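Local coordinates for StiE protein (Stigmatella aurantiaca, PDB 6ECX) that probably transfers a methyl group to an oxygen of a growing polyketide, through the S-adenosylmethionine-binding O-methyltransferase domain of this polyketide synthase, at residues A[37-42]-A[162-167]; A[84-89]-A[108-113]; A[225-230]-A[291-296]; A[114-119]-A[140-145]. All coordinates share one frame; numbering follows the deposited sequence.

How the contacts relate
Contact 1 opens first, in the loop after helix 11-19, and closes about 120 residues later at the end of strand 157-163. Two shorter closures lie within that span, one after the other. Contact 2 joins the loop before strand 91-94 to the turn after helix 101-109; contact 4 then pairs strand 114-119 with strand 141-145 at one margin of the sheet. These two touch, R140 NH2 of contact 4 lying 3.0 Å from L113 O of contact 2. Contact 3 follows in series, pairing strands 226-233 and 283-292 in the antiparallel part of the sheet. No two loops cross. S-adenosylmethionine touches contacts 1 and 4, whose centres are about 17 Å apart.

Contact 1. Residues A[37-42]-A[162-167]; sequences FLTWGV and GFEVAG. With SAM (S-adenosylmethionine), chain B.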
# COMPACT_ATOMS: atom_id res chain seq x y z
N PHE A 37 9.63 6.53 -1.20
CA PHE A 37 8.52 5.61 -0.95
C PHE A 37 7.62 6.16 0.15
O PHE A 37 8.11 6.55 1.22
CB PHE A 37 9.05 4.23 -0.54
CG PHE A 37 9.43 3.35 -1.70
CD1 PHE A 37 8.61 3.26 -2.82
CD2 PHE A 37 10.61 2.62 -1.67
CE1 PHE A 37 8.95 2.45 -3.88
CE2 PHE A 37 10.96 1.81 -2.74
CZ PHE A 37 10.13 1.72 -3.84
N LEU A 38 6.31 6.18 -0.11
CA LEU A 38 5.32 6.66 0.85
C LEU A 38 4.69 5.54 1.67
O LEU A 38 3.65 5.74 2.30
CB LEU A 38 4.25 7.48 0.14
CG LEU A 38 4.77 8.77 -0.51
CD1 LEU A 38 3.67 9.54 -1.23
CD2 LEU A 38 5.46 9.67 0.52
N THR A 39 5.28 4.35 1.66
CA THR A 39 5.05 3.33 2.67
C THR A 39 6.34 3.15 3.44
O THR A 39 7.41 3.57 2.99
CB THR A 39 4.65 1.98 2.05
OG1 THR A 39 5.84 1.32 1.61
CG2 THR A 39 3.69 2.17 0.88
N TRP A 40 6.26 2.50 4.60
CA TRP A 40 7.43 2.36 5.44
C TRP A 40 7.45 0.95 6.02
O TRP A 40 6.45 0.51 6.60
CB TRP A 40 7.44 3.47 6.49
CG TRP A 40 7.46 4.82 5.80
CD1 TRP A 40 8.54 5.40 5.19
CD2 TRP A 40 6.36 5.73 5.59
NE1 TRP A 40 8.19 6.61 4.64
CE2 TRP A 40 6.86 6.84 4.87
CE3 TRP A 40 5.00 5.72 5.96
CZ2 TRP A 40 6.05 7.92 4.51
CZ3 TRP A 40 4.21 6.80 5.60
CH2 TRP A 40 4.74 7.88 4.88
N GLY A 41 8.60 0.27 5.89
CA GLY A 41 8.62 -1.16 5.64
C GLY A 41 8.99 -2.22 6.67
O GLY A 41 8.79 -2.06 7.88
N VAL A 42 9.53 -3.33 6.16
CA VAL A 42 9.63 -4.59 6.89
C VAL A 42 10.98 -4.66 7.60
O VAL A 42 12.02 -4.83 6.96
CB VAL A 42 9.42 -5.78 5.94
CG1 VAL A 42 9.80 -7.10 6.61
CG2 VAL A 42 7.97 -5.82 5.46
N GLY A 162 -2.46 -1.12 -5.34
CA GLY A 162 -3.01 -0.19 -4.37
C GLY A 162 -2.28 -0.36 -3.06
O GLY A 162 -2.69 -1.17 -2.22
N PHE A 163 -1.19 0.39 -2.86
CA PHE A 163 -0.39 0.29 -1.65
C PHE A 163 -0.80 1.44 -0.74
O PHE A 163 -0.48 2.60 -1.02
CB PHE A 163 1.11 0.31 -1.96
CG PHE A 163 1.54 -0.75 -2.98
CD1 PHE A 163 0.82 -1.94 -3.13
CD2 PHE A 163 2.66 -0.54 -3.79
CE1 PHE A 163 1.21 -2.90 -4.06
CE2 PHE A 163 3.06 -1.50 -4.72
CZ PHE A 163 2.32 -2.69 -4.86
N GLU A 164 -1.51 1.12 0.33
CA GLU A 164 -2.02 2.09 1.30
C GLU A 164 -2.87 3.16 0.61
O GLU A 164 -2.68 4.37 0.80
CB GLU A 164 -0.87 2.72 2.08
CG GLU A 164 -0.08 1.76 2.94
CD GLU A 164 0.99 2.46 3.76
OE1 GLU A 164 1.93 1.78 4.23
OE2 GLU A 164 0.90 3.69 3.94
N VAL A 165 -3.82 2.72 -0.21
CA VAL A 165 -4.67 3.63 -0.97
C VAL A 165 -6.14 3.35 -0.69
O VAL A 165 -6.90 4.25 -0.31
CB VAL A 165 -4.40 3.53 -2.49
CG1 VAL A 165 -5.25 4.55 -3.23
CG2 VAL A 165 -2.92 3.71 -2.79
N ALA A 166 -6.56 2.09 -0.89
CA ALA A 166 -7.98 1.75 -0.75
C ALA A 166 -8.52 2.17 0.61
O ALA A 166 -9.68 2.59 0.72
CB ALA A 166 -8.18 0.25 -0.98
N GLY A 167 -7.69 2.09 1.65
CA GLY A 167 -8.14 2.50 2.98
C GLY A 167 -8.51 3.97 3.09
O GLY A 167 -9.21 4.35 4.04
N SAM B . 1.11 4.03 -3.34
CA SAM B . 2.06 5.11 -3.10
C SAM B . 3.27 4.61 -2.33
O SAM B . 3.22 3.50 -1.80
OXT SAM B . 4.31 5.27 -2.22
CB SAM B . 1.38 6.24 -2.33
CG SAM B . 0.63 5.80 -1.08
SD SAM B . 0.06 7.25 -0.16
CE SAM B . 0.10 6.62 1.54
C5' SAM B . -1.70 7.34 -0.61
C4' SAM B . -1.91 7.78 -2.06
O4' SAM B . -3.25 7.56 -2.50
C3' SAM B . -1.63 9.25 -2.34
O3' SAM B . -0.86 9.28 -3.53
C2' SAM B . -3.00 9.86 -2.63
O2' SAM B . -2.97 10.94 -3.54
C1' SAM B . -3.71 8.67 -3.24
N9 SAM B . -5.19 8.71 -3.21
C8 SAM B . -5.97 8.84 -2.09
N7 SAM B . -7.27 8.79 -2.47
C5 SAM B . -7.34 8.64 -3.81
C6 SAM B . -8.39 8.54 -4.70
N6 SAM B . -9.65 8.59 -4.27
N1 SAM B . -8.14 8.38 -6.05
C2 SAM B . -6.85 8.31 -6.52
N3 SAM B . -5.81 8.42 -5.62
C4 SAM B . -6.03 8.58 -4.29
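T39 and E164 bring the two backbones to their nearest approach, CA to CA 7.3 Å, where loop 37-42 passes the C-terminal end of strand 157-163 with no hydrogen bond between the segments. E164 reaches across with a chain extended beyond CG, and its OE1 comes to 3.5 Å from T39 CB; the two side chains cross obliquely. The methyl T39 CG2, anti to the carbonyl carbon, stands toward the ligand, 3.0 Å from SAM O, an unusually short and so somewhat doubtful approach. Threonine suits the place, having a methyl for this side while OG1 makes a weak hydrogen bond with R77.

S-adenosylmethionine joins the segments through its amino-acid end. L38 N donates to SAM OXT over 3.0 Å, and the ammonium nitrogen SAM N donates to F163 O over 3.2 Å. V165, a branched apolar residue, lays CG1 3.7 Å from the ribose atom SAM O4'. Such a strand-end site is the cofactor pocket of a Rossmann-like methyltransferase. E164 OE1 is bonded to Y285, whereas OE2 has no partner in the model and lies 3.9 Å from SAM CE, placing a carboxylate beside the methyl to be transferred.

Contact 2. Residues A[84-89]-A[108-113]; sequences VDLSAI and EQNEHL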
# COMPACT_ATOMS: atom_id res chain seq x y z
N VAL A 84 3.84 -12.31 -8.57
CA VAL A 84 3.64 -11.69 -9.88
C VAL A 84 4.82 -12.02 -10.79
O VAL A 84 5.99 -11.87 -10.41
CB VAL A 84 3.47 -10.17 -9.75
CG1 VAL A 84 3.31 -9.53 -11.12
CG2 VAL A 84 2.31 -9.82 -8.82
N ASP A 85 4.52 -12.44 -12.01
CA ASP A 85 5.53 -12.65 -13.04
C ASP A 85 5.42 -11.46 -13.99
O ASP A 85 4.58 -11.44 -14.89
CB ASP A 85 5.30 -13.97 -13.78
CG ASP A 85 6.33 -14.22 -14.89
OD1 ASP A 85 7.19 -13.34 -15.13
OD2 ASP A 85 6.29 -15.31 -15.51
N LEU A 86 6.29 -10.47 -13.81
CA LEU A 86 6.18 -9.27 -14.63
C LEU A 86 6.44 -9.55 -16.12
O LEU A 86 5.92 -8.84 -16.98
CB LEU A 86 7.12 -8.19 -14.11
CG LEU A 86 6.67 -7.64 -12.75
CD1 LEU A 86 7.77 -6.86 -12.07
CD2 LEU A 86 5.39 -6.80 -12.89
N SER A 87 7.19 -10.61 -16.45
CA SER A 87 7.43 -10.87 -17.86
C SER A 87 6.15 -11.23 -18.59
O SER A 87 6.09 -11.10 -19.82
CB SER A 87 8.48 -11.98 -18.05
OG SER A 87 7.95 -13.23 -17.66
N ALA A 88 5.12 -11.68 -17.86
CA ALA A 88 3.88 -12.17 -18.46
C ALA A 88 2.83 -11.08 -18.58
O ALA A 88 1.84 -11.25 -19.31
CB ALA A 88 3.32 -13.32 -17.61
N ILE A 89 3.02 -10.00 -17.90
CA ILE A 89 2.05 -8.92 -17.79
C ILE A 89 2.38 -7.85 -18.82
O ILE A 89 3.54 -7.68 -19.21
CB ILE A 89 2.09 -8.41 -16.34
CG1 ILE A 89 1.25 -9.36 -15.47
CG2 ILE A 89 1.68 -6.94 -16.19
CD1 ILE A 89 1.56 -9.26 -14.03
N GLU A 108 11.24 0.92 -15.41
CA GLU A 108 12.67 0.87 -15.65
C GLU A 108 13.16 -0.56 -15.77
O GLU A 108 14.00 -0.87 -16.62
CB GLU A 108 13.43 1.58 -14.53
CG GLU A 108 13.61 3.07 -14.71
CD GLU A 108 14.33 3.71 -13.54
OE1 GLU A 108 14.13 3.24 -12.40
OE2 GLU A 108 15.09 4.68 -13.77
N GLN A 109 12.64 -1.45 -14.94
CA GLN A 109 13.13 -2.81 -14.88
C GLN A 109 12.40 -3.77 -15.83
O GLN A 109 12.83 -4.91 -15.97
CB GLN A 109 13.04 -3.31 -13.43
CG GLN A 109 13.81 -2.39 -12.47
CD GLN A 109 13.78 -2.87 -11.02
OE1 GLN A 109 12.91 -3.64 -10.61
NE2 GLN A 109 14.76 -2.42 -10.24
N ASN A 110 11.33 -3.32 -16.49
CA ASN A 110 10.56 -4.17 -17.40
C ASN A 110 10.13 -3.31 -18.59
O ASN A 110 9.07 -2.67 -18.55
CB ASN A 110 9.35 -4.78 -16.70
CG ASN A 110 9.72 -5.42 -15.38
OD1 ASN A 110 10.05 -6.60 -15.32
ND2 ASN A 110 9.66 -4.63 -14.29
N GLU A 111 10.93 -3.32 -19.64
CA GLU A 111 10.75 -2.35 -20.71
C GLU A 111 9.47 -2.58 -21.50
O GLU A 111 9.02 -1.65 -22.19
CB GLU A 111 11.95 -2.36 -21.66
CG GLU A 111 13.23 -1.88 -21.00
CD GLU A 111 14.33 -1.57 -22.01
OE1 GLU A 111 14.11 -0.71 -22.89
OE2 GLU A 111 15.41 -2.19 -21.91
N HIS A 112 8.88 -3.77 -21.44
CA HIS A 112 7.67 -4.02 -22.20
C HIS A 112 6.42 -3.44 -21.55
O HIS A 112 5.39 -3.31 -22.22
CB HIS A 112 7.48 -5.53 -22.37
CG HIS A 112 7.28 -6.26 -21.08
ND1 HIS A 112 8.30 -6.48 -20.18
CD2 HIS A 112 6.17 -6.81 -20.53
CE1 HIS A 112 7.83 -7.15 -19.14
NE2 HIS A 112 6.54 -7.36 -19.32
N LEU A 113 6.46 -3.11 -20.26
CA LEU A 113 5.26 -2.71 -19.53
C LEU A 113 4.75 -1.34 -19.97
O LEU A 113 5.53 -0.44 -20.30
CB LEU A 113 5.51 -2.67 -18.02
CG LEU A 113 5.86 -3.96 -17.27
CD1 LEU A 113 6.13 -3.63 -15.81
CD2 LEU A 113 4.74 -5.00 -17.41
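H112 and L86 meet through a side-chain-to-backbone hydrogen bond that joins a type I beta turn, N110 to L113, to the loop before strand 91-94 of this Rossmann-like methyltransferase. The turn leads from helix 101-109 into strand 114-119. H112 NE2 donates to L86 O over 2.8 Å, with an N-H...O angle of 142°; the acceptor lies in the plane of the imidazole, at its edge. CG of H112 sits between the backbone N and the carbonyl carbon (chi1 63°), and from there the ring reaches the facing loop. Histidine suits this spot because it carries an N-H at the far end of a short, flat side chain. I89 O is also near the ring plane, 3.0 Å from H112 NE2.

L86 loses the most surface. Its CB rests 3.5 Å from N110 OD1 and its CD1 3.7 Å from N110 ND2, the two side chains at about a right angle. That amide is itself held by ND2, bonded to L106 O in the last turn of helix 101-109. The end of L113 comes nearer the facing loop: CD2 packs 3.8 Å from I89 CG2, an apolar pair, while its CG lies over one face of the H112 ring, toward the rim. L86 O accepts a second bond, from I89 N at 3.3 Å, and the two donors reach it from opposite faces of its carbonyl plane.

Contact 3. Residues A[225-230]-A[291-296]; sequences HLRLVD and QKDRFS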
# COMPACT_ATOMS: atom_id res chain seq x y z
N HIS A 225 -16.07 -9.74 -8.47
CA HIS A 225 -15.37 -10.77 -9.24
C HIS A 225 -13.90 -10.89 -8.85
O HIS A 225 -13.04 -11.14 -9.69
CB HIS A 225 -15.49 -10.52 -10.76
CG HIS A 225 -16.90 -10.45 -11.24
ND1 HIS A 225 -17.52 -9.27 -11.58
CD2 HIS A 225 -17.83 -11.43 -11.42
CE1 HIS A 225 -18.77 -9.51 -11.95
NE2 HIS A 225 -18.98 -10.81 -11.86
N LEU A 226 -13.61 -10.78 -7.55
CA LEU A 226 -12.23 -10.83 -7.07
C LEU A 226 -12.09 -11.95 -6.05
O LEU A 226 -12.91 -12.07 -5.14
CB LEU A 226 -11.80 -9.49 -6.46
CG LEU A 226 -11.76 -8.31 -7.44
CD1 LEU A 226 -11.66 -6.97 -6.71
CD2 LEU A 226 -10.60 -8.48 -8.43
N ARG A 227 -11.03 -12.74 -6.20
CA ARG A 227 -10.74 -13.85 -5.31
C ARG A 227 -9.43 -13.58 -4.58
O ARG A 227 -8.40 -13.33 -5.23
CB ARG A 227 -10.65 -15.18 -6.07
CG ARG A 227 -10.79 -16.41 -5.16
CD ARG A 227 -10.78 -17.70 -5.97
NE ARG A 227 -9.41 -18.05 -6.34
CZ ARG A 227 -8.86 -17.76 -7.52
NH1 ARG A 227 -7.61 -18.10 -7.76
NH2 ARG A 227 -9.58 -17.15 -8.46
N LEU A 228 -9.46 -13.63 -3.25
CA LEU A 228 -8.24 -13.54 -2.48
C LEU A 228 -7.45 -14.83 -2.64
O LEU A 228 -7.95 -15.91 -2.28
CB LEU A 228 -8.58 -13.31 -1.02
CG LEU A 228 -7.40 -13.31 -0.04
CD1 LEU A 228 -6.37 -12.22 -0.42
CD2 LEU A 228 -7.93 -13.07 1.40
N VAL A 229 -6.24 -14.74 -3.18
CA VAL A 229 -5.40 -15.93 -3.38
C VAL A 229 -4.55 -16.22 -2.15
O VAL A 229 -4.49 -17.36 -1.69
CB VAL A 229 -4.52 -15.75 -4.64
CG1 VAL A 229 -3.49 -16.92 -4.76
CG2 VAL A 229 -5.38 -15.64 -5.88
N ASP A 230 -3.88 -15.20 -1.58
CA ASP A 230 -3.27 -15.36 -0.26
C ASP A 230 -2.89 -13.99 0.27
O ASP A 230 -3.00 -12.97 -0.42
CB ASP A 230 -2.06 -16.29 -0.27
CG ASP A 230 -0.83 -15.64 -0.82
OD1 ASP A 230 -0.95 -14.85 -1.77
OD2 ASP A 230 0.27 -15.92 -0.30
N GLN A 291 -6.89 -12.27 -7.37
CA GLN A 291 -7.03 -12.54 -8.79
C GLN A 291 -8.46 -12.29 -9.25
O GLN A 291 -9.42 -12.66 -8.58
CB GLN A 291 -6.61 -13.99 -9.13
CG GLN A 291 -6.60 -14.25 -10.64
CD GLN A 291 -6.25 -15.68 -10.98
OE1 GLN A 291 -6.33 -16.57 -10.14
NE2 GLN A 291 -5.80 -15.90 -12.21
N LYS A 292 -8.63 -11.65 -10.41
CA LYS A 292 -9.98 -11.55 -10.97
C LYS A 292 -10.48 -12.92 -11.43
O LYS A 292 -9.76 -13.69 -12.08
CB LYS A 292 -10.00 -10.58 -12.15
CG LYS A 292 -11.37 -10.48 -12.77
CD LYS A 292 -11.47 -9.33 -13.74
CE LYS A 292 -12.87 -9.25 -14.33
NZ LYS A 292 -13.02 -7.96 -15.05
N ASP A 293 -11.74 -13.22 -11.10
CA ASP A 293 -12.36 -14.53 -11.36
C ASP A 293 -13.78 -14.22 -11.85
O ASP A 293 -14.74 -14.24 -11.10
CB ASP A 293 -12.37 -15.39 -10.09
CG ASP A 293 -12.81 -16.82 -10.33
OD1 ASP A 293 -13.43 -17.15 -11.36
OD2 ASP A 293 -12.55 -17.63 -9.41
N ARG A 294 -13.89 -13.95 -13.15
CA ARG A 294 -15.15 -13.52 -13.74
C ARG A 294 -16.16 -14.66 -13.83
O ARG A 294 -17.37 -14.43 -13.76
CB ARG A 294 -14.87 -12.93 -15.13
CG ARG A 294 -16.09 -12.45 -15.87
CD ARG A 294 -16.74 -11.28 -15.14
NE ARG A 294 -17.94 -10.80 -15.83
CZ ARG A 294 -19.14 -11.36 -15.71
NH1 ARG A 294 -19.30 -12.41 -14.92
NH2 ARG A 294 -20.17 -10.85 -16.36
N PHE A 295 -15.69 -15.89 -13.98
CA PHE A 295 -16.55 -17.03 -14.28
C PHE A 295 -17.07 -17.76 -13.05
O PHE A 295 -17.86 -18.70 -13.20
CB PHE A 295 -15.80 -18.01 -15.20
CG PHE A 295 -15.36 -17.40 -16.52
CD1 PHE A 295 -16.13 -16.41 -17.14
CD2 PHE A 295 -14.18 -17.79 -17.13
CE1 PHE A 295 -15.74 -15.85 -18.36
CE2 PHE A 295 -13.77 -17.24 -18.36
CZ PHE A 295 -14.55 -16.25 -18.97
N SER A 296 -16.67 -17.36 -11.84
CA SER A 296 -17.09 -18.08 -10.65
C SER A 296 -18.33 -17.42 -10.05
O SER A 296 -18.59 -16.24 -10.27
CB SER A 296 -15.95 -18.14 -9.62
OG SER A 296 -14.94 -19.06 -10.03
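The H225 ring takes R294 CD over the centre of one face, a CH-pi contact 3.9 Å from the centroid, and has D293 O at its edge. The R294 side chain lies beside the histidine, with guanidinium and ring planes 31° apart and H225 CE1 over one guanidinium face, toward the rim. R227 turns the edge of its guanidinium to Q291: NH1 donates to OE1 over 3.1 Å. R227 NH2 makes a salt bridge with D293 OD2 at 3.2 Å, whose hydrogen bond is weak and bent (N-H...O 130°); the two planes stand 86° apart. Both arginines have two modelled conformers; one is described. The long, bent R227 chain suits this double reach, and S296 OG donates to D293 OD1.

The backbones form an antiparallel pair. R227 N donates to Q291 O at 2.9 Å and Q291 N to R227 O at 2.8 Å, while D293 N bonds to H225 O. R227 and Q291 share one face of the sheet, L226 and K292 the other. Strand 187-196 flanks strand 283-292 on its other side; helix 298-309 touches R227 and D293, and D180 of helix 172-181 takes H225 ND1 and forms a salt bridge with K292, whose NZ also bonds L183 O.

Contact 4. Residues A[114-119]-A[140-145]; sequences KLDGYT and RIRIFQ. With SAM (S-adenosylmethionine), chain B.
L115 and R142 carry the first rungs of a parallel pairing: L115 N donates to R140 O over 2.8 Å, and L115 O accepts from R142 N. G117 repeats the pattern, its N bonding to R142 O and its O taking F144 N, and T119 N closes the series on F144 O at 3.0 Å. CA-H...O contacts such as I141 CA to L115 O fill in between.

Charge is paired on the face that carries D116 and R142. The arginine grips the carboxylate side-on with two nitrogens, NE to OD1 at 2.8 Å and NH2 to OD2 at 2.9 Å. Both oxygens lie close to the guanidinium plane, yet each is met from above the carboxylate plane, the carboxylate and guanidinium planes being 49° apart. F144 CZ lies over one face of the R142 guanidinium, offset toward its rim. A long arginine suits an edge strand, reaching back to its neighbour; Y157 also holds D116 OD2, and P154 O takes R142 NH2.

The strands belong to the beta-alpha-beta unit 114-145, whose helix 122-134 links them by a crossover on the face of L115, I141 and I143. This is the Rossmann-like pattern, and strand 141-145 forms one margin of the sheet in this chain.

Apolar contacts lie on both faces. L115 CD1 meets I141 CG1 at 3.9 Å, and I143 folds CD1 over G117 (chi2 -66°), where a glycine leaves it room. On the D116 side, Y118 CD1 rests 3.7 Å from F144 CB.

The ligand is reached by T119, whose OG1, held by Q124, lies 2.8 Å from SAM O2' of the ribose.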
# COMPACT_ATOMS: atom_id res chain seq x y z
N LYS A 114 3.43 -1.18 -19.93
CA LYS A 114 2.73 0.09 -20.03
C LYS A 114 1.99 0.32 -18.72
O LYS A 114 1.27 -0.57 -18.26
CB LYS A 114 1.72 0.10 -21.19
CG LYS A 114 2.29 -0.29 -22.56
CD LYS A 114 2.67 0.95 -23.38
CE LYS A 114 3.14 0.58 -24.78
NZ LYS A 114 3.45 1.79 -25.59
N LEU A 115 2.16 1.49 -18.11
CA LEU A 115 1.66 1.71 -16.75
C LEU A 115 0.97 3.06 -16.65
O LEU A 115 1.46 4.06 -17.19
CB LEU A 115 2.80 1.63 -15.72
CG LEU A 115 3.79 0.46 -15.85
CD1 LEU A 115 4.99 0.82 -16.75
CD2 LEU A 115 4.27 0.05 -14.49
N ASP A 116 -0.20 3.08 -16.00
CA ASP A 116 -0.92 4.32 -15.74
C ASP A 116 -1.05 4.53 -14.24
O ASP A 116 -1.18 3.57 -13.48
CB ASP A 116 -2.32 4.29 -16.37
CG ASP A 116 -2.26 4.20 -17.89
OD1 ASP A 116 -1.38 4.87 -18.46
OD2 ASP A 116 -3.06 3.46 -18.52
N GLY A 117 -1.00 5.78 -13.81
CA GLY A 117 -1.20 6.11 -12.40
C GLY A 117 -2.27 7.16 -12.22
O GLY A 117 -2.37 8.09 -13.03
N TYR A 118 -3.07 7.01 -11.17
CA TYR A 118 -4.01 8.03 -10.73
C TYR A 118 -3.60 8.53 -9.35
O TYR A 118 -3.24 7.73 -8.48
CB TYR A 118 -5.45 7.51 -10.60
CG TYR A 118 -6.32 7.46 -11.85
CD1 TYR A 118 -5.79 7.68 -13.10
CD2 TYR A 118 -7.68 7.16 -11.75
CE1 TYR A 118 -6.59 7.62 -14.22
CE2 TYR A 118 -8.49 7.10 -12.87
CZ TYR A 118 -7.92 7.34 -14.11
OH TYR A 118 -8.70 7.30 -15.25
N THR A 119 -3.65 9.84 -9.15
CA THR A 119 -3.57 10.43 -7.82
C THR A 119 -4.50 11.63 -7.78
O THR A 119 -4.70 12.31 -8.79
CB THR A 119 -2.14 10.85 -7.46
OG1 THR A 119 -2.12 11.49 -6.18
CG2 THR A 119 -1.59 11.82 -8.50
N ARG A 140 5.73 5.17 -21.89
CA ARG A 140 5.10 4.01 -21.29
C ARG A 140 4.33 4.30 -20.00
O ARG A 140 3.55 3.44 -19.58
CB ARG A 140 6.14 2.92 -21.01
CG ARG A 140 6.99 2.60 -22.25
CD ARG A 140 7.68 1.26 -22.12
NE ARG A 140 8.98 1.38 -21.46
CZ ARG A 140 9.28 0.91 -20.26
NH1 ARG A 140 10.51 1.10 -19.79
NH2 ARG A 140 8.36 0.26 -19.53
N ILE A 141 4.51 5.46 -19.36
CA ILE A 141 3.83 5.77 -18.10
C ILE A 141 3.00 7.04 -18.29
O ILE A 141 3.54 8.09 -18.65
CB ILE A 141 4.83 5.94 -16.95
CG1 ILE A 141 5.67 4.68 -16.77
CG2 ILE A 141 4.10 6.27 -15.62
CD1 ILE A 141 6.61 4.76 -15.59
N ARG A 142 1.70 6.95 -18.02
CA ARG A 142 0.84 8.14 -18.01
C ARG A 142 0.35 8.39 -16.58
O ARG A 142 0.04 7.45 -15.84
CB ARG A 142 -0.36 8.00 -18.95
CG ARG A 142 -0.02 7.74 -20.41
CD ARG A 142 -1.30 7.55 -21.20
NE ARG A 142 -2.10 6.43 -20.69
CZ ARG A 142 -3.32 6.14 -21.15
NH1 ARG A 142 -3.85 6.89 -22.10
NH2 ARG A 142 -4.00 5.11 -20.67
N ILE A 143 0.29 9.67 -16.22
CA ILE A 143 -0.13 10.12 -14.90
C ILE A 143 -1.37 10.98 -15.05
O ILE A 143 -1.44 11.82 -15.95
CB ILE A 143 0.98 10.92 -14.19
CG1 ILE A 143 2.28 10.12 -14.14
CG2 ILE A 143 0.52 11.34 -12.79
CD1 ILE A 143 2.18 8.86 -13.26
N PHE A 144 -2.35 10.77 -14.17
CA PHE A 144 -3.57 11.57 -14.21
C PHE A 144 -3.93 11.99 -12.79
O PHE A 144 -3.83 11.20 -11.86
CB PHE A 144 -4.76 10.79 -14.80
CG PHE A 144 -4.52 10.24 -16.19
CD1 PHE A 144 -3.90 9.00 -16.36
CD2 PHE A 144 -4.95 10.94 -17.30
CE1 PHE A 144 -3.71 8.48 -17.63
CE2 PHE A 144 -4.76 10.42 -18.58
CZ PHE A 144 -4.14 9.19 -18.75
N GLN A 145 -4.35 13.25 -12.65
CA GLN A 145 -4.97 13.73 -11.42
C GLN A 145 -6.45 13.36 -11.52
O GLN A 145 -7.26 14.11 -12.06
CB GLN A 145 -4.77 15.23 -11.24
CG GLN A 145 -5.17 15.73 -9.85
CD GLN A 145 -5.30 17.24 -9.78
OE1 GLN A 145 -5.13 17.93 -10.78
NE2 GLN A 145 -5.59 17.75 -8.59
N SAM B . 1.11 4.03 -3.34
CA SAM B . 2.06 5.11 -3.10
C SAM B . 3.27 4.61 -2.33
O SAM B . 3.22 3.50 -1.80
OXT SAM B . 4.31 5.27 -2.22
CB SAM B . 1.38 6.24 -2.33
CG SAM B . 0.63 5.80 -1.08
SD SAM B . 0.06 7.25 -0.16
CE SAM B . 0.10 6.62 1.54
C5' SAM B . -1.70 7.34 -0.61
C4' SAM B . -1.91 7.78 -2.06
O4' SAM B . -3.25 7.56 -2.50
C3' SAM B . -1.63 9.25 -2.34
O3' SAM B . -0.86 9.28 -3.53
C2' SAM B . -3.00 9.86 -2.63
O2' SAM B . -2.97 10.94 -3.54
C1' SAM B . -3.71 8.67 -3.24
N9 SAM B . -5.19 8.71 -3.21
C8 SAM B . -5.97 8.84 -2.09
N7 SAM B . -7.27 8.79 -2.47
C5 SAM B . -7.34 8.64 -3.81
C6 SAM B . -8.39 8.54 -4.70
N6 SAM B . -9.65 8.59 -4.27
N1 SAM B . -8.14 8.38 -6.05
C2 SAM B . -6.85 8.31 -6.52
N3 SAM B . -5.81 8.42 -5.62
C4 SAM B . -6.03 8.58 -4.29
O HOH W 1 0.67 4.03 -20.27